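Local coordinates for maltose/maltodextrin-binding protein (Thermus thermophilus, PDB 2GH9), which binds maltotriose, here caught in the complex, and probably serves as the periplasmic receptor that passes maltodextrins to an uptake transporter, at residues F46-P51 with A73-E77; W16-Q20 with N295-F299. All coordinates share one frame; numbering follows the deposited sequence.

How the contacts relate
Both contacts belong to the lobe built round the mixed sheet that contains strands 3-7, 32-36, 58-63 and 265-273, and their centres lie about 26 Å apart, with about 13 Å between nearest atoms, so they do not touch. Contact 1 is local, joining the end of helix 39-49 to the loop after helix 67-72, 22 residues on. Contact 2 spans 275 residues, bringing helix 293-302 back onto helix 11-26, and contact 1 is nested inside the loop it closes. Such a return of late chain onto the first lobe fits the periplasmic binding protein fold. Side chains of Ile47 and Phe299 come within about 10 and 8 Å of bound glucose units.

Contact 1. Residues F46-P51 with A73-E77; sequences FILGAP and AGVLE
The carbonyl O of Val75 sits at the edge of the Phe46 ring, near its plane, 3.5 Å from CE2 of Phe46. CD2 of Phe46 touches CG2 of Val75 at 3.8 Å. CD2 of Leu76 approaches the same ring more obliquely, 4.3 Å from CE2 of Phe46. Phe46 gets there because its CG is anti to the backbone N (chi1 -156°), which carries the ring alongside the loop, and it and Val75 slide past each other in opposite directions.

Val75 fills the middle of the contact with both methyls. CG1 presses against CB of Ala50 at 3.4 Å, tighter than ordinary van der Waals contact, and reaches CD of Pro51 at 4.0 Å. The same methyl also packs 3.8 Å from the carbonyl O of Ile47. CG2, held between the backbone N and the carbonyl carbon, serves Phe46 instead. Separately, the branch methyl CG2 of Ile47 meets CB of Ala73 at 3.7 Å. Between Ala73 and Val75, Gly74 takes a positive phi (73°) and closes helix 67-72 with a Schellman motif; on either side of it in sequence, the CB atoms of Ala73 and Val75 both point toward segment 46-51.

The contact thus packs the last turn of helix 39-49, and the 3-10 residues following it, against the exit of helix 67-72. Met70 of helix 67-72 touches Phe46, Ile47 and Leu76. Val75 shares backbone hydrogen bonding with Ala275, just past strand 265-273, and Glu77 with Val273 at the strand's end.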
loop_
_atom_site.group_PDB
_atom_site.type_symbol
_atom_site.label_atom_id
_atom_site.label_comp_id
_atom_site.label_asym_id
_atom_site.label_seq_id
_atom_site.Cartn_x
_atom_site.Cartn_y
_atom_site.Cartn_z
ATOM N N PHE A 46 8.958 -12.288 10.313
ATOM C CA PHE A 46 8.054 -13.437 10.189
ATOM C C PHE A 46 8.646 -14.592 9.421
ATOM O O PHE A 46 8.518 -15.746 9.822
ATOM C CB PHE A 46 6.765 -13.025 9.486
ATOM C CG PHE A 46 5.592 -13.916 9.797
ATOM C CD1 PHE A 46 4.875 -13.747 10.990
ATOM C CD2 PHE A 46 5.173 -14.883 8.900
ATOM C CE1 PHE A 46 3.767 -14.536 11.271
ATOM C CE2 PHE A 46 4.062 -15.684 9.190
ATOM C CZ PHE A 46 3.367 -15.507 10.378
ATOM N N ILE A 47 9.246 -14.286 8.281
ATOM C CA ILE A 47 9.834 -15.332 7.428
ATOM C C ILE A 47 10.983 -16.051 8.173
ATOM O O ILE A 47 11.028 -17.286 8.229
ATOM C CB ILE A 47 10.332 -14.766 6.083
ATOM C CG1 ILE A 47 9.151 -14.467 5.149
ATOM C CG2 ILE A 47 11.288 -15.767 5.417
ATOM C CD1 ILE A 47 9.565 -13.855 3.811
ATOM N N LEU A 48 11.891 -15.273 8.754
ATOM C CA LEU A 48 13.014 -15.834 9.500
ATOM C C LEU A 48 12.584 -16.453 10.835
ATOM O O LEU A 48 13.028 -17.546 11.186
ATOM C CB LEU A 48 14.100 -14.780 9.742
ATOM C CG LEU A 48 14.891 -14.250 8.547
ATOM C CD1 LEU A 48 16.031 -13.343 9.044
ATOM C CD2 LEU A 48 15.437 -15.378 7.676
ATOM N N GLY A 49 11.719 -15.764 11.575
ATOM C CA GLY A 49 11.274 -16.257 12.879
ATOM C C GLY A 49 10.280 -17.418 12.874
ATOM O O GLY A 49 10.279 -18.231 13.787
ATOM N N ALA A 50 9.427 -17.504 11.860
ATOM C CA ALA A 50 8.313 -18.440 11.907
ATOM C C ALA A 50 8.786 -19.884 12.123
ATOM O O ALA A 50 8.319 -20.558 13.048
ATOM C CB ALA A 50 7.441 -18.324 10.646
ATOM N N PRO A 51 9.719 -20.357 11.282
ATOM C CA PRO A 51 10.172 -21.746 11.392
ATOM C C PRO A 51 11.013 -22.043 12.623
ATOM O O PRO A 51 11.268 -23.202 12.899
ATOM C CB PRO A 51 10.992 -21.963 10.110
ATOM C CG PRO A 51 10.793 -20.750 9.281
ATOM C CD PRO A 51 10.385 -19.650 10.180
ATOM N N ALA A 73 8.519 -19.581 1.697
ATOM C CA ALA A 73 9.239 -19.824 2.943
ATOM C C ALA A 73 8.472 -20.790 3.841
ATOM O O ALA A 73 8.920 -21.121 4.939
ATOM C CB ALA A 73 9.504 -18.511 3.687
ATOM N N GLY A 74 7.309 -21.217 3.384
ATOM C CA GLY A 74 6.500 -22.198 4.099
ATOM C C GLY A 74 5.827 -21.633 5.332
ATOM O O GLY A 74 5.281 -22.394 6.130
ATOM N N VAL A 75 5.815 -20.301 5.486
ATOM C CA VAL A 75 5.449 -19.714 6.784
ATOM C C VAL A 75 3.988 -19.358 6.927
ATOM O O VAL A 75 3.563 -18.973 8.023
ATOM C CB VAL A 75 6.332 -18.479 7.149
ATOM C CG1 VAL A 75 7.785 -18.921 7.286
ATOM C CG2 VAL A 75 6.149 -17.311 6.130
ATOM N N LEU A 76 3.225 -19.491 5.840
ATOM C CA LEU A 76 1.796 -19.133 5.817
ATOM C C LEU A 76 0.927 -20.378 5.929
ATOM O O LEU A 76 1.144 -21.359 5.225
ATOM C CB LEU A 76 1.414 -18.405 4.514
ATOM C CG LEU A 76 2.068 -17.048 4.190
ATOM C CD1 LEU A 76 1.419 -16.413 2.957
ATOM C CD2 LEU A 76 2.056 -16.111 5.372
ATOM N N GLU A 77 -0.058 -20.326 6.820
ATOM C CA GLU A 77 -1.079 -21.368 6.908
ATOM C C GLU A 77 -2.110 -21.177 5.783
ATOM O O GLU A 77 -2.743 -20.110 5.666
ATOM C CB GLU A 77 -1.725 -21.374 8.310
ATOM C CG GLU A 77 -2.899 -22.363 8.530
ATOM C CD GLU A 77 -2.504 -23.852 8.520
ATOM O OE1 GLU A 77 -1.307 -24.178 8.459
ATOM O OE2 GLU A 77 -3.415 -24.701 8.597
#

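Contact 2. Residues W16-Q20 with N295-F299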
loop_
_atom_site.group_PDB
_atom_site.type_symbol
_atom_site.label_atom_id
_atom_site.label_comp_id
_atom_site.label_asym_id
_atom_site.label_seq_id
_atom_site.Cartn_x
_atom_site.Cartn_y
_atom_site.Cartn_z
ATOM N N TRP A 16 -8.979 -0.085 17.142
ATOM C CA TRP A 16 -9.923 -1.116 16.670
ATOM C C TRP A 16 -9.395 -2.543 16.900
ATOM O O TRP A 16 -10.109 -3.408 17.430
ATOM C CB TRP A 16 -10.233 -0.896 15.177
ATOM C CG TRP A 16 -10.995 -2.002 14.460
ATOM C CD1 TRP A 16 -12.339 -2.084 14.284
ATOM C CD2 TRP A 16 -10.440 -3.135 13.780
ATOM N NE1 TRP A 16 -12.660 -3.178 13.537
ATOM C CE2 TRP A 16 -11.516 -3.852 13.220
ATOM C CE3 TRP A 16 -9.142 -3.608 13.583
ATOM C CZ2 TRP A 16 -11.334 -5.024 12.498
ATOM C CZ3 TRP A 16 -8.964 -4.766 12.850
ATOM C CH2 TRP A 16 -10.056 -5.458 12.321
ATOM N N LEU A 17 -8.148 -2.786 16.499
ATOM C CA LEU A 17 -7.553 -4.107 16.647
ATOM C C LEU A 17 -7.458 -4.539 18.128
ATOM O O LEU A 17 -7.716 -5.712 18.456
ATOM C CB LEU A 17 -6.164 -4.168 15.976
ATOM C CG LEU A 17 -5.464 -5.531 16.055
ATOM C CD1 LEU A 17 -6.424 -6.649 15.687
ATOM C CD2 LEU A 17 -4.183 -5.596 15.213
ATOM N N LYS A 18 -7.094 -3.596 18.999
ATOM C CA LYS A 18 -6.999 -3.861 20.441
ATOM C C LYS A 18 -8.373 -4.215 21.023
ATOM O O LYS A 18 -8.471 -5.129 21.846
ATOM C CB LYS A 18 -6.383 -2.662 21.195
ATOM C CG LYS A 18 -4.890 -2.479 20.966
ATOM C CD LYS A 18 -4.260 -1.602 22.066
ATOM C CE LYS A 18 -2.777 -1.438 21.908
ATOM N NZ LYS A 18 -2.052 -2.750 21.972
ATOM N N GLU A 19 -9.407 -3.496 20.576
ATOM C CA GLU A 19 -10.789 -3.749 20.982
ATOM C C GLU A 19 -11.254 -5.130 20.547
ATOM O O GLU A 19 -11.863 -5.855 21.342
ATOM C CB GLU A 19 -11.766 -2.714 20.402
ATOM C CG GLU A 19 -13.239 -2.989 20.803
ATOM C CD GLU A 19 -14.263 -2.165 20.065
ATOM O OE1 GLU A 19 -13.888 -1.212 19.338
ATOM O OE2 GLU A 19 -15.471 -2.484 20.217
ATOM N N GLN A 20 -11.000 -5.479 19.282
ATOM C CA GLN A 20 -11.375 -6.807 18.794
ATOM C C GLN A 20 -10.656 -7.912 19.576
ATOM O O GLN A 20 -11.211 -9.002 19.779
ATOM C CB GLN A 20 -11.117 -6.955 17.280
ATOM C CG GLN A 20 -11.732 -5.876 16.378
ATOM C CD GLN A 20 -12.998 -5.220 16.946
ATOM O OE1 GLN A 20 -13.065 -3.992 17.113
ATOM N NE2 GLN A 20 -14.000 -6.036 17.240
ATOM N N ASN A 295 -17.139 -5.787 11.058
ATOM C CA ASN A 295 -15.798 -5.374 11.468
ATOM C C ASN A 295 -15.014 -4.654 10.352
ATOM O O ASN A 295 -14.295 -3.700 10.622
ATOM C CB ASN A 295 -15.004 -6.541 12.044
ATOM C CG ASN A 295 -14.929 -6.490 13.550
ATOM O OD1 ASN A 295 -14.977 -5.412 14.148
ATOM N ND2 ASN A 295 -14.797 -7.630 14.169
ATOM N N LEU A 296 -15.173 -5.106 9.113
ATOM C CA LEU A 296 -14.564 -4.414 7.984
ATOM C C LEU A 296 -15.071 -2.971 7.863
ATOM O O LEU A 296 -14.269 -2.058 7.613
ATOM C CB LEU A 296 -14.812 -5.170 6.690
ATOM C CG LEU A 296 -14.126 -6.529 6.554
ATOM C CD1 LEU A 296 -14.470 -7.109 5.215
ATOM C CD2 LEU A 296 -12.608 -6.465 6.740
ATOM N N VAL A 297 -16.381 -2.776 8.075
ATOM C CA VAL A 297 -17.001 -1.453 8.050
ATOM C C VAL A 297 -16.463 -0.608 9.195
ATOM O O VAL A 297 -16.073 0.529 8.979
ATOM C CB VAL A 297 -18.582 -1.488 8.090
ATOM C CG1 VAL A 297 -19.148 -0.096 8.370
ATOM C CG2 VAL A 297 -19.162 -1.987 6.790
ATOM N N ALA A 298 -16.413 -1.182 10.397
ATOM C CA ALA A 298 -15.871 -0.504 11.565
ATOM C C ALA A 298 -14.441 -0.031 11.326
ATOM O O ALA A 298 -14.098 1.120 11.601
ATOM C CB ALA A 298 -15.915 -1.433 12.767
ATOM N N PHE A 299 -13.615 -0.910 10.775
ATOM C CA PHE A 299 -12.239 -0.538 10.482
ATOM C C PHE A 299 -12.193 0.644 9.506
ATOM O O PHE A 299 -11.412 1.548 9.697
ATOM C CB PHE A 299 -11.475 -1.751 9.938
ATOM C CG PHE A 299 -9.976 -1.569 9.877
ATOM C CD1 PHE A 299 -9.216 -1.525 11.041
ATOM C CD2 PHE A 299 -9.320 -1.477 8.655
ATOM C CE1 PHE A 299 -7.846 -1.400 10.995
ATOM C CE2 PHE A 299 -7.901 -1.356 8.602
ATOM C CZ PHE A 299 -7.175 -1.331 9.754
#
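Helices 11-26 and 293-302 run roughly antiparallel where Trp16 faces Phe299 and Gln20 faces Asn295, the short segments' axes passing 11.3 Å apart at 147°. The indole of Trp16 bridges much of that gap. Its CG lies anti to the backbone N, and the ring extends toward helix 293-302 with one face given to Phe299.

The pair is edge-to-face: the rim of the Phe299 ring is directed at the indole face, the planes are inclined at 59°, and the centroids of the two six-membered rings are 4.6 Å apart. CD1 of Phe299 makes the closest approach, 3.3 Å from CE3 of Trp16, off toward the rim of the indole. Nearer the backbone, CB of Phe299 stands over the five-membered ring of Trp16 in a CH-pi contact, 4.1 Å from its centroid. The opposite indole face is covered from within its own helix by CG of Gln20, and CB of Ala298 sits at the indole edge, 3.8 Å from NE1 of Trp16.

NE1 of Trp16 also gives a weak, bent hydrogen bond to OD1 of Asn295 (3.3 Å, 128° at the hydrogen), with the amide plane turned almost square to the indole. ND2 of Asn295 is held by the carbonyl O of Thr289. An alanine in place of Trp16 is likely to leave a gap between the helices, with the Phe299 edge deprived of its indole face and Asn295 OD1 of the NE1 donor.

Leu290 of helix 280-290 closes against Trp16, Leu17 and Gln20. Phe299 also stacks on Phe111 of strand 104-113 and meets the ring of Phe9, while Leu17 seats helix 11-26 on strand 3-7 through Val5 and Thr7.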